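Local coordinates for penicillin-binding protein A (Mycobacterium tuberculosis, PDB 3UPN) that probably catalyses the transpeptidation that cross-links cell-wall peptidoglycan, helps to regulate cell length, and binds penicillin, at residues K130-A135 with N182-E187; G330-R335 with Q358-S363; L16-R21 with G60-R65; V134-S139 with N320-A325. One frame throughout, in Å; residues are numbered along the deposited sequence.

From the N terminus, interaction 3 comes first: it closes a loop of 38 residues and joins the turn before strand 26-28 to strand 62-63. Interactions 1 and 4 then start from the same strand, 131-136, sharing Val134 and Ala135. Interaction 1 closes over 46 residues onto the loop before helix 196-205, while interaction 4 spans 180 residues to reach helix 317-328, so 182-187 falls within its span. Interaction 2 follows in series. Its loop of 22 residues contains strands 339-343 and 349-352, which belong to the same mixed sheet as strand 26-28. Interactions 2 and 4 touch directly, Met334 CG lying 3.3 Å from Pro138 O; interaction 3 stands apart, its centre about 27 Å from that of interaction 1.

Interaction 1: K130-A135 with N182-E187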
loop_
_atom_site.group_PDB
_atom_site.type_symbol
_atom_site.label_atom_id
_atom_site.label_comp_id
_atom_site.label_asym_id
_atom_site.label_seq_id
_atom_site.Cartn_x
_atom_site.Cartn_y
_atom_site.Cartn_z
ATOM N N LYS A 130 -12.573 -6.567 -3.939
ATOM C CA LYS A 130 -11.958 -6.648 -2.618
ATOM C C LYS A 130 -10.424 -6.512 -2.758
ATOM O O LYS A 130 -9.809 -7.202 -3.576
ATOM C CB LYS A 130 -12.294 -8.003 -1.988
ATOM C CG LYS A 130 -11.632 -8.306 -0.640
ATOM C CD LYS A 130 -12.546 -9.164 0.249
ATOM C CE LYS A 130 -12.425 -10.658 -0.055
ATOM N NZ LYS A 130 -13.041 -11.468 1.035
ATOM N N GLY A 131 -9.823 -5.625 -1.961
ATOM C CA GLY A 131 -8.370 -5.434 -1.962
ATOM C C GLY A 131 -7.941 -4.051 -1.505
ATOM O O GLY A 131 -8.616 -3.400 -0.684
ATOM N N ALA A 132 -6.832 -3.590 -2.076
ATOM C CA ALA A 132 -6.180 -2.353 -1.647
ATOM C C ALA A 132 -5.447 -1.637 -2.792
ATOM O O ALA A 132 -4.931 -2.284 -3.703
ATOM C CB ALA A 132 -5.210 -2.666 -0.499
ATOM N N VAL A 133 -5.453 -0.305 -2.748
ATOM C CA VAL A 133 -4.608 0.535 -3.596
ATOM C C VAL A 133 -3.772 1.461 -2.680
ATOM O O VAL A 133 -4.314 2.086 -1.766
ATOM C CB VAL A 133 -5.444 1.391 -4.568
ATOM C CG1 VAL A 133 -4.580 2.424 -5.274
ATOM C CG2 VAL A 133 -6.163 0.516 -5.595
ATOM N N VAL A 134 -2.460 1.522 -2.913
ATOM C CA VAL A 134 -1.576 2.508 -2.249
ATOM C C VAL A 134 -0.876 3.360 -3.308
ATOM O O VAL A 134 -0.333 2.812 -4.259
ATOM C CB VAL A 134 -0.507 1.810 -1.351
ATOM C CG1 VAL A 134 0.401 2.845 -0.622
ATOM C CG2 VAL A 134 -1.170 0.890 -0.325
ATOM N N ALA A 135 -0.919 4.685 -3.173
ATOM C CA ALA A 135 -0.059 5.572 -3.969
ATOM C C ALA A 135 0.941 6.313 -3.066
ATOM O O ALA A 135 0.558 6.851 -2.015
ATOM C CB ALA A 135 -0.879 6.573 -4.781
ATOM N N ASN A 182 -8.247 -2.502 7.300
ATOM C CA ASN A 182 -7.491 -1.667 6.380
ATOM C C ASN A 182 -6.474 -2.572 5.680
ATOM O O ASN A 182 -5.392 -2.861 6.218
ATOM C CB ASN A 182 -6.792 -0.507 7.111
ATOM C CG ASN A 182 -6.078 0.441 6.156
ATOM O OD1 ASN A 182 -5.776 0.088 5.002
ATOM N ND2 ASN A 182 -5.784 1.645 6.632
ATOM N N ARG A 183 -6.849 -3.042 4.495
ATOM C CA ARG A 183 -6.081 -4.059 3.781
ATOM C C ARG A 183 -4.760 -3.551 3.229
ATOM O O ARG A 183 -3.875 -4.352 2.957
ATOM C CB ARG A 183 -6.910 -4.663 2.635
ATOM C CG ARG A 183 -8.105 -5.474 3.133
ATOM C CD ARG A 183 -9.072 -5.824 2.015
ATOM N NE ARG A 183 -9.751 -7.082 2.339
ATOM C CZ ARG A 183 -10.832 -7.189 3.122
ATOM N NH1 ARG A 183 -11.336 -8.389 3.357
ATOM N NH2 ARG A 183 -11.406 -6.114 3.667
ATOM N N ALA A 184 -4.658 -2.239 3.033
ATOM C CA ALA A 184 -3.448 -1.595 2.525
ATOM C C ALA A 184 -2.252 -1.692 3.496
ATOM O O ALA A 184 -1.103 -1.741 3.063
ATOM C CB ALA A 184 -3.733 -0.132 2.176
ATOM N N ILE A 185 -2.533 -1.737 4.799
ATOM C CA ILE A 185 -1.460 -1.711 5.816
ATOM C C ILE A 185 -1.558 -2.779 6.906
ATOM O O ILE A 185 -0.597 -2.997 7.626
ATOM C CB ILE A 185 -1.323 -0.325 6.472
ATOM C CG1 ILE A 185 -2.523 -0.017 7.390
ATOM C CG2 ILE A 185 -1.124 0.763 5.414
ATOM C CD1 ILE A 185 -2.448 1.327 8.057
ATOM N N SER A 186 -2.703 -3.462 7.025
ATOM C CA SER A 186 -2.889 -4.406 8.137
ATOM C C SER A 186 -2.878 -5.851 7.705
ATOM O O SER A 186 -2.752 -6.746 8.538
ATOM C CB SER A 186 -4.177 -4.108 8.925
ATOM O OG SER A 186 -4.218 -2.741 9.280
ATOM N N GLU A 187 -3.039 -6.093 6.415
ATOM C CA GLU A 187 -2.971 -7.460 5.931
ATOM C C GLU A 187 -1.731 -7.707 5.072
ATOM O O GLU A 187 -1.273 -6.811 4.371
ATOM C CB GLU A 187 -4.230 -7.813 5.156
ATOM C CG GLU A 187 -4.637 -9.260 5.345
ATOM C CD GLU A 187 -5.416 -9.489 6.627
ATOM O OE1 GLU A 187 -5.234 -10.561 7.239
ATOM O OE2 GLU A 187 -6.202 -8.602 7.027
#
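Ala184 packs against Ala132 and Val134, and Arg183 runs past Gly131 to Lys130, where an irregular loop meets strand 131-136 in the five-stranded antiparallel sheet of the transpeptidase domain, the fold shared with serine beta-lactamases. No hydrogen bond crosses between the two segments, and the fit around Ala132, Val134 and Ala184 is apolar. Ala132 CB lies 3.6 Å from Ala184 N and 4.0 Å from Ala184 CB. One step along the same face, Val134 CG2 comes within 3.7 Å of Ala184 CB. Its CG1 is anti to the backbone N (chi1 -179°), which leaves CG2 as the branch that meets the loop. Val133, between them, points to the other face and packs on helix 446-458.

Toward Lys130 the aliphatic parts of two cationic side chains do much of the touching. The extended Arg183 chain brings CD to 3.7 Å from Gly131 O, and Lys130 CD sits over one face of the guanidinium, 3.4 Å from Arg183 NH1. The two cationic ends are also near each other, Lys130 NZ being 4.2 Å from Arg183 NH1; Glu432, which forms a salt bridge with Arg183 NE and touches the Lys130 side chain, probably offsets this. Ala177 O and Ser178 O accept from NH1 and NH2, so all three guanidinium nitrogens are engaged and the group's rotation is fixed.

Further out, Ser148 OG on strand 143-149 bonds Arg183 N, tying the loop to the neighbouring strand. Within the loop itself, Ala184 N makes a weak, bent bond to Asn182 OD1 at 3.2 Å, with 131° at the hydrogen.

Interaction 2: G330-R335 with Q358-S363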
loop_
_atom_site.group_PDB
_atom_site.type_symbol
_atom_site.label_atom_id
_atom_site.label_comp_id
_atom_site.label_asym_id
_atom_site.label_seq_id
_atom_site.Cartn_x
_atom_site.Cartn_y
_atom_site.Cartn_z
ATOM N N GLY A 330 15.710 5.932 -7.292
ATOM C CA GLY A 330 17.141 5.640 -7.523
ATOM C C GLY A 330 17.816 4.665 -6.569
ATOM O O GLY A 330 19.046 4.544 -6.570
ATOM N N GLY A 331 17.032 3.969 -5.750
ATOM C CA GLY A 331 17.574 2.982 -4.809
ATOM C C GLY A 331 17.405 3.363 -3.360
ATOM O O GLY A 331 17.681 2.562 -2.463
ATOM N N ILE A 332 16.955 4.592 -3.127
ATOM C CA ILE A 332 16.773 5.117 -1.763
ATOM C C ILE A 332 15.307 5.075 -1.292
ATOM O O ILE A 332 14.421 5.650 -1.932
ATOM C CB ILE A 332 17.303 6.571 -1.649
ATOM C CG1 ILE A 332 18.831 6.592 -1.856
ATOM C CG2 ILE A 332 16.864 7.226 -0.301
ATOM C CD1 ILE A 332 19.412 7.961 -2.114
ATOM N N THR A 333 15.075 4.404 -0.164
ATOM C CA THR A 333 13.750 4.353 0.465
ATOM C C THR A 333 13.481 5.589 1.315
ATOM O O THR A 333 14.209 5.869 2.267
ATOM C CB THR A 333 13.586 3.092 1.358
ATOM O OG1 THR A 333 13.998 1.930 0.624
ATOM C CG2 THR A 333 12.096 2.911 1.817
ATOM N N MET A 334 12.432 6.330 0.970
ATOM C CA MET A 334 11.937 7.400 1.847
ATOM C C MET A 334 10.907 6.811 2.817
ATOM O O MET A 334 10.120 5.940 2.442
ATOM C CB MET A 334 11.321 8.532 1.032
ATOM C CG MET A 334 12.267 9.200 0.048
ATOM S SD MET A 334 13.707 9.945 0.834
ATOM C CE MET A 334 12.970 11.242 1.831
ATOM N N ARG A 335 10.947 7.253 4.069
ATOM C CA ARG A 335 10.047 6.740 5.115
ATOM C C ARG A 335 8.611 7.143 4.799
ATOM O O ARG A 335 8.327 8.326 4.661
ATOM C CB ARG A 335 10.444 7.308 6.472
ATOM C CG ARG A 335 9.486 6.922 7.599
ATOM C CD ARG A 335 9.790 7.713 8.844
ATOM N NE ARG A 335 11.186 7.530 9.242
ATOM C CZ ARG A 335 11.660 7.750 10.466
ATOM N NH1 ARG A 335 10.854 8.146 11.446
ATOM N NH2 ARG A 335 12.942 7.548 10.711
ATOM N N GLN A 358 15.177 6.457 4.665
ATOM C CA GLN A 358 15.232 5.304 5.566
ATOM C C GLN A 358 16.503 4.480 5.390
ATOM O O GLN A 358 17.232 4.235 6.358
ATOM C CB GLN A 358 13.976 4.425 5.459
ATOM C CG GLN A 358 12.960 4.702 6.567
ATOM C CD GLN A 358 11.940 3.579 6.758
ATOM O OE1 GLN A 358 11.487 2.950 5.789
ATOM N NE2 GLN A 358 11.570 3.328 8.014
ATOM N N ARG A 359 16.761 4.060 4.155
ATOM C CA ARG A 359 17.980 3.320 3.827
ATOM C C ARG A 359 18.165 3.248 2.316
ATOM O O ARG A 359 17.217 3.476 1.557
ATOM C CB ARG A 359 17.945 1.903 4.436
ATOM C CG ARG A 359 16.931 0.959 3.812
ATOM C CD ARG A 359 16.724 -0.291 4.653
ATOM N NE ARG A 359 15.410 -0.281 5.294
ATOM C CZ ARG A 359 14.926 -1.253 6.067
ATOM N NH1 ARG A 359 15.643 -2.348 6.319
ATOM N NH2 ARG A 359 13.713 -1.122 6.597
ATOM N N ARG A 360 19.391 2.954 1.885
ATOM C CA ARG A 360 19.633 2.591 0.498
ATOM C C ARG A 360 19.463 1.083 0.385
ATOM O O ARG A 360 20.106 0.320 1.117
ATOM C CB ARG A 360 21.019 3.043 0.013
ATOM C CG ARG A 360 21.286 2.687 -1.447
ATOM C CD ARG A 360 22.588 3.287 -2.006
ATOM N NE ARG A 360 22.418 4.661 -2.484
ATOM C CZ ARG A 360 21.743 5.016 -3.579
ATOM N NH1 ARG A 360 21.662 6.298 -3.914
ATOM N NH2 ARG A 360 21.135 4.105 -4.338
ATOM N N ALA A 361 18.567 0.664 -0.510
ATOM C CA ALA A 361 18.326 -0.750 -0.762
ATOM C C ALA A 361 19.295 -1.285 -1.825
ATOM O O ALA A 361 19.883 -2.362 -1.666
ATOM C CB ALA A 361 16.865 -0.974 -1.191
ATOM N N VAL A 362 19.461 -0.524 -2.902
ATOM C CA VAL A 362 20.321 -0.926 -4.017
ATOM C C VAL A 362 21.008 0.279 -4.605
ATOM O O VAL A 362 20.552 1.419 -4.397
ATOM C CB VAL A 362 19.529 -1.621 -5.172
ATOM C CG1 VAL A 362 18.963 -2.960 -4.721
ATOM C CG2 VAL A 362 18.435 -0.700 -5.746
ATOM N N SER A 363 22.090 0.014 -5.353
ATOM C CA SER A 363 22.897 1.045 -6.008
ATOM C C SER A 363 22.058 1.787 -7.040
ATOM O O SER A 363 21.038 1.256 -7.483
ATOM C CB SER A 363 24.130 0.409 -6.686
ATOM O OG SER A 363 23.735 -0.485 -7.709
HETATM O O HOH W 1 20.194 7.748 -6.279
#
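Three backbone bonds join Gly330-Arg335 to Gln358-Ser363: Gln358 N to Thr333 O at 2.7 Å, Thr333 N to Arg359 O at 2.9 Å, and Ala361 N to Gly331 O, also at 2.9 Å. The short strands 332-334 and 358-360 run at 168° to each other, and Ile332 faces Arg360 as a non-hydrogen-bonded pair.

Arg360 adds a second set of bonds. Its CG is anti to the backbone N (chi1 -179°), and a bend at chi3 carries the guanidinium over to the first segment. NH2 donates to Val362 O at 2.7 Å and to Gly330 O at 3.1 Å, both acceptors lying near the guanidinium plane, so one nitrogen bridges the two segments. A water accepting from NH1 lies at the same rim and bonds Gly330 O weakly.

Ile332 packs over one face of the group, its CG1 3.5 Å above the guanidinium plane of Arg360 and offset toward the rim. Gly331, whose backbone angles call for glycine, brings CA to 3.4 Å from Val362 O in a CA-H...O contact. At the far end Arg335 CB meets Gln358 CG at 3.6 Å, the two side chains crossing at about a right angle with guanidinium and amide planes 59° apart. Thr333 turns to the other side of the ladder, where its OG1 bonds Thr326 OG1 of helix 317-328.

That helix ends in a Schellman motif with Gly330, at positive phi, as its C-prime residue. The chain then passes directly into this two-stranded antiparallel ladder, a small sheet of the transpeptidase domain.

Interaction 3: L16-R21 with G60-R65; sequences LDEYSR and GFYSLR
Tyr19 and Tyr62 reach toward each other from opposite directions, and their rings form a near-parallel pair slid well apart. The planes differ by 16°, yet the centroids are 5.6 Å apart, so overlap is slight; Tyr62 CE2 lies 3.5 Å from Tyr19 OH and 3.7 Å from Tyr19 CZ. Leu64 supplies the CH-pi contact. Its CD2 stands 3.5 Å from the Tyr19 centroid, 27° off the ring normal, and is offset toward the CE1-CZ side of the Tyr19 ring, with Leu64 CD2 3.2 Å from Tyr19 CE1. Leu64 CD2 and Tyr62 CE2 lie on opposite sides of the Tyr19 plane, the latter obliquely.

The contact belongs to the N-terminal part of the chain. Gly60-Arg65 belongs to the dimerisation domain of the penicillin-binding protein and carries strand 62-63, which pairs antiparallel with strand 67-68; Leu16-Arg21 forms a type I beta turn, Asp17 to Ser20, ahead of strand 26-28.

Polar bonds within Leu16-Arg21 shape the turn. Asp17 O accepts from Ser20 N at 3.0 Å and from Ser20 OG at 2.6 Å, the hydroxyl coming in the carbonyl plane onto a lone pair. Arg21, just past the turn, forms a salt bridge from NH1 back to Asp17 OD1, 2.8 Å long but weak as a hydrogen bond. Beyond the two segments, Arg23 makes a cation-pi contact with the Tyr62 ring, and Ser63 OG bonds Gln165 OE1 of helix 162-174.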
loop_
_atom_site.group_PDB
_atom_site.type_symbol
_atom_site.label_atom_id
_atom_site.label_comp_id
_atom_site.label_asym_id
_atom_site.label_seq_id
_atom_site.Cartn_x
_atom_site.Cartn_y
_atom_site.Cartn_z
ATOM N N LEU A 16 -19.365 13.010 28.211
ATOM C CA LEU A 16 -20.233 14.194 28.135
ATOM C C LEU A 16 -19.477 15.490 27.847
ATOM O O LEU A 16 -19.871 16.258 26.960
ATOM C CB LEU A 16 -21.063 14.355 29.417
ATOM C CG LEU A 16 -22.436 13.689 29.533
ATOM C CD1 LEU A 16 -23.119 14.146 30.821
ATOM C CD2 LEU A 16 -23.306 14.009 28.323
ATOM N N ASP A 17 -18.397 15.723 28.601
ATOM C CA ASP A 17 -17.607 16.952 28.490
ATOM C C ASP A 17 -16.735 17.021 27.228
ATOM O O ASP A 17 -16.618 18.084 26.609
ATOM C CB ASP A 17 -16.760 17.182 29.753
ATOM C CG ASP A 17 -15.934 18.460 29.677
ATOM O OD1 ASP A 17 -14.858 18.446 29.033
ATOM O OD2 ASP A 17 -16.364 19.477 30.258
ATOM N N GLU A 18 -16.113 15.905 26.855
ATOM C CA GLU A 18 -15.293 15.879 25.635
ATOM C C GLU A 18 -16.128 16.043 24.353
ATOM O O GLU A 18 -15.587 16.360 23.297
ATOM C CB GLU A 18 -14.400 14.632 25.561
ATOM C CG GLU A 18 -15.148 13.308 25.536
ATOM C CD GLU A 18 -14.353 12.199 24.871
ATOM O OE1 GLU A 18 -13.937 11.258 25.584
ATOM O OE2 GLU A 18 -14.148 12.274 23.640
ATOM N N TYR A 19 -17.443 15.843 24.456
ATOM C CA TYR A 19 -18.344 16.128 23.338
ATOM C C TYR A 19 -18.909 17.552 23.379
ATOM O O TYR A 19 -19.549 17.995 22.425
ATOM C CB TYR A 19 -19.454 15.076 23.239
ATOM C CG TYR A 19 -19.002 13.793 22.567
ATOM C CD1 TYR A 19 -18.156 12.894 23.229
ATOM C CD2 TYR A 19 -19.411 13.482 21.272
ATOM C CE1 TYR A 19 -17.730 11.722 22.623
ATOM C CE2 TYR A 19 -18.993 12.302 20.646
ATOM C CZ TYR A 19 -18.153 11.429 21.331
ATOM O OH TYR A 19 -17.738 10.262 20.737
ATOM N N SER A 20 -18.647 18.266 24.472
ATOM C CA SER A 20 -19.048 19.673 24.598
ATOM C C SER A 20 -18.036 20.645 23.962
ATOM O O SER A 20 -18.316 21.848 23.844
ATOM C CB SER A 20 -19.264 20.041 26.067
ATOM O OG SER A 20 -18.016 20.222 26.717
ATOM N N ARG A 21 -16.865 20.129 23.582
ATOM C CA ARG A 21 -15.839 20.914 22.890
ATOM C C ARG A 21 -15.690 20.400 21.456
ATOM O O ARG A 21 -15.639 19.191 21.230
ATOM C CB ARG A 21 -14.487 20.846 23.626
ATOM C CG ARG A 21 -14.568 21.078 25.147
ATOM C CD ARG A 21 -13.193 21.007 25.829
ATOM N NE ARG A 21 -12.393 19.890 25.315
ATOM C CZ ARG A 21 -12.339 18.677 25.862
ATOM N NH1 ARG A 21 -13.027 18.403 26.969
ATOM N NH2 ARG A 21 -11.585 17.734 25.301
ATOM N N GLY A 60 -10.465 6.560 10.020
ATOM C CA GLY A 60 -11.037 5.661 11.023
ATOM C C GLY A 60 -12.387 6.178 11.530
ATOM O O GLY A 60 -13.051 6.990 10.869
ATOM N N PHE A 61 -12.800 5.703 12.701
ATOM C CA PHE A 61 -14.033 6.183 13.299
ATOM C C PHE A 61 -13.796 6.794 14.672
ATOM O O PHE A 61 -12.764 6.552 15.311
ATOM C CB PHE A 61 -15.134 5.098 13.337
ATOM C CG PHE A 61 -14.801 3.878 14.183
ATOM C CD1 PHE A 61 -14.992 3.888 15.563
ATOM C CD2 PHE A 61 -14.370 2.703 13.588
ATOM C CE1 PHE A 61 -14.708 2.767 16.340
ATOM C CE2 PHE A 61 -14.113 1.569 14.344
ATOM C CZ PHE A 61 -14.264 1.615 15.737
ATOM N N TYR A 62 -14.774 7.586 15.099
ATOM C CA TYR A 62 -14.776 8.216 16.406
ATOM C C TYR A 62 -16.148 7.970 17.026
ATOM O O TYR A 62 -17.129 8.581 16.622
ATOM C CB TYR A 62 -14.503 9.719 16.277
ATOM C CG TYR A 62 -14.368 10.407 17.601
ATOM C CD1 TYR A 62 -13.363 10.040 18.481
ATOM C CD2 TYR A 62 -15.254 11.417 17.985
ATOM C CE1 TYR A 62 -13.224 10.666 19.705
ATOM C CE2 TYR A 62 -15.122 12.050 19.215
ATOM C CZ TYR A 62 -14.099 11.665 20.066
ATOM O OH TYR A 62 -13.933 12.274 21.298
ATOM N N SER A 63 -16.206 7.054 17.988
ATOM C CA SER A 63 -17.487 6.521 18.474
ATOM C C SER A 63 -17.614 6.614 19.979
ATOM O O SER A 63 -16.685 6.261 20.698
ATOM C CB SER A 63 -17.634 5.054 18.072
ATOM O OG SER A 63 -18.808 4.485 18.622
ATOM N N LEU A 64 -18.785 7.050 20.433
ATOM C CA LEU A 64 -19.148 7.081 21.852
ATOM C C LEU A 64 -19.029 5.712 22.506
ATOM O O LEU A 64 -18.537 5.609 23.611
ATOM C CB LEU A 64 -20.582 7.595 22.031
ATOM C CG LEU A 64 -20.827 9.102 22.009
ATOM C CD1 LEU A 64 -22.306 9.397 21.922
ATOM C CD2 LEU A 64 -20.238 9.768 23.248
ATOM N N ARG A 65 -19.473 4.665 21.813
ATOM C CA ARG A 65 -19.514 3.327 22.396
ATOM C C ARG A 65 -18.231 2.526 22.153
ATOM O O ARG A 65 -17.821 1.735 23.005
ATOM C CB ARG A 65 -20.727 2.564 21.857
ATOM C CG ARG A 65 -21.168 1.367 22.686
ATOM C CD ARG A 65 -22.504 0.803 22.173
ATOM N NE ARG A 65 -23.302 0.231 23.268
ATOM C CZ ARG A 65 -23.222 -1.034 23.676
ATOM N NH1 ARG A 65 -22.391 -1.887 23.085
ATOM N NH2 ARG A 65 -23.971 -1.451 24.678
#

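Interaction 4: V134-S139 with N320-A325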
loop_
_atom_site.group_PDB
_atom_site.type_symbol
_atom_site.label_atom_id
_atom_site.label_comp_id
_atom_site.label_asym_id
_atom_site.label_seq_id
_atom_site.Cartn_x
_atom_site.Cartn_y
_atom_site.Cartn_z
ATOM N N VAL A 134 -2.460 1.522 -2.913
ATOM C CA VAL A 134 -1.576 2.508 -2.249
ATOM C C VAL A 134 -0.876 3.360 -3.308
ATOM O O VAL A 134 -0.333 2.812 -4.259
ATOM C CB VAL A 134 -0.507 1.810 -1.351
ATOM C CG1 VAL A 134 0.401 2.845 -0.622
ATOM C CG2 VAL A 134 -1.170 0.890 -0.325
ATOM N N ALA A 135 -0.919 4.685 -3.173
ATOM C CA ALA A 135 -0.059 5.572 -3.969
ATOM C C ALA A 135 0.941 6.313 -3.066
ATOM O O ALA A 135 0.558 6.851 -2.015
ATOM C CB ALA A 135 -0.879 6.573 -4.781
ATOM N N LEU A 136 2.208 6.322 -3.493
ATOM C CA LEU A 136 3.325 6.978 -2.781
ATOM C C LEU A 136 3.985 8.024 -3.673
ATOM O O LEU A 136 3.906 7.929 -4.895
ATOM C CB LEU A 136 4.387 5.949 -2.375
ATOM C CG LEU A 136 3.957 4.840 -1.420
ATOM C CD1 LEU A 136 5.092 3.896 -1.171
ATOM C CD2 LEU A 136 3.476 5.445 -0.104
ATOM N N GLU A 137 4.625 9.019 -3.066
ATOM C CA GLU A 137 5.479 9.951 -3.805
ATOM C C GLU A 137 6.931 9.546 -3.542
ATOM O O GLU A 137 7.448 9.766 -2.435
ATOM C CB GLU A 137 5.237 11.394 -3.352
ATOM C CG GLU A 137 6.027 12.438 -4.142
ATOM C CD GLU A 137 5.616 13.853 -3.794
ATOM O OE1 GLU A 137 5.834 14.273 -2.637
ATOM O OE2 GLU A 137 5.074 14.558 -4.676
ATOM N N PRO A 138 7.606 8.969 -4.555
ATOM C CA PRO A 138 8.853 8.249 -4.300
ATOM C C PRO A 138 9.948 9.091 -3.640
ATOM O O PRO A 138 10.694 8.571 -2.803
ATOM C CB PRO A 138 9.286 7.803 -5.703
ATOM C CG PRO A 138 8.034 7.807 -6.505
ATOM C CD PRO A 138 7.283 8.980 -5.993
ATOM N N SER A 139 10.031 10.365 -4.017
ATOM C CA SER A 139 11.073 11.263 -3.537
ATOM C C SER A 139 10.827 11.841 -2.144
ATOM O O SER A 139 11.738 12.439 -1.581
ATOM C CB SER A 139 11.280 12.415 -4.523
ATOM O OG SER A 139 10.095 13.186 -4.657
ATOM N N ASN A 320 4.790 -3.341 -0.853
ATOM C CA ASN A 320 4.956 -3.547 -2.292
ATOM C C ASN A 320 4.997 -2.228 -3.072
ATOM O O ASN A 320 5.778 -2.098 -4.018
ATOM C CB ASN A 320 3.887 -4.514 -2.849
ATOM C CG ASN A 320 4.491 -5.608 -3.736
ATOM O OD1 ASN A 320 5.683 -5.572 -4.076
ATOM N ND2 ASN A 320 3.673 -6.583 -4.109
ATOM N N ALA A 321 4.194 -1.244 -2.654
ATOM C CA ALA A 321 4.290 0.109 -3.212
ATOM C C ALA A 321 5.649 0.770 -2.900
ATOM O O ALA A 321 6.164 1.543 -3.710
ATOM C CB ALA A 321 3.135 1.004 -2.729
ATOM N N GLU A 322 6.212 0.465 -1.728
ATOM C CA GLU A 322 7.520 1.010 -1.317
ATOM C C GLU A 322 8.682 0.421 -2.121
ATOM O O GLU A 322 9.642 1.126 -2.436
ATOM C CB GLU A 322 7.772 0.737 0.156
ATOM C CG GLU A 322 6.982 1.547 1.123
ATOM C CD GLU A 322 7.522 1.347 2.531
ATOM O OE1 GLU A 322 6.811 0.727 3.354
ATOM O OE2 GLU A 322 8.684 1.767 2.796
ATOM N N ILE A 323 8.606 -0.871 -2.419
ATOM C CA ILE A 323 9.545 -1.513 -3.344
ATOM C C ILE A 323 9.576 -0.736 -4.667
ATOM O O ILE A 323 10.643 -0.355 -5.143
ATOM C CB ILE A 323 9.180 -3.009 -3.574
ATOM C CG1 ILE A 323 9.610 -3.838 -2.360
ATOM C CG2 ILE A 323 9.786 -3.547 -4.889
ATOM C CD1 ILE A 323 8.933 -5.210 -2.273
ATOM N N ALA A 324 8.399 -0.462 -5.230
ATOM C CA ALA A 324 8.330 0.310 -6.465
ATOM C C ALA A 324 8.882 1.722 -6.278
ATOM O O ALA A 324 9.648 2.194 -7.122
ATOM C CB ALA A 324 6.899 0.330 -7.053
ATOM N N ALA A 325 8.486 2.391 -5.184
ATOM C CA ALA A 325 8.984 3.736 -4.858
ATOM C C ALA A 325 10.496 3.820 -4.614
ATOM O O ALA A 325 11.100 4.856 -4.876
ATOM C CB ALA A 325 8.225 4.347 -3.639
#
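Ala321 and Ala325, whose methyls both meet Leu136, are joined by the shortest backbone bond here, Ala325 N to Ala321 O at 2.9 Å. One helical turn apart, they put both methyls on the face of helix 317-328 turned to strand 131-136. Leu136 CD1 fits against that face: it lies 3.6 Å from Ala321 C, 3.8 Å from Ala321 CB and 4.0 Å from Ala325 CB. With CG anti to the carbonyl carbon (chi1 -62°) and an extended chi2, this one methyl also reaches Glu322 CG.

The contact continues at both ends. Val134 CG1, the branch turned away from Ala184, meets Ala321 CB at 3.9 Å, while Pro138 CB rests 3.6 Å from Ala325 O. Strand and helix axes approach to 8.5 Å at 29°, their N-to-C directions roughly alike. Ala428 and Ala426 of strand 425-431 touch Ala321 and Ala325, so the helix lies over two neighbouring strands of the central sheet.

No hydrogen bond crosses this buried interface. Between these two segments, contact is therefore by apolar fit, the small alanine side chains being consistent with the close approach of the two axes.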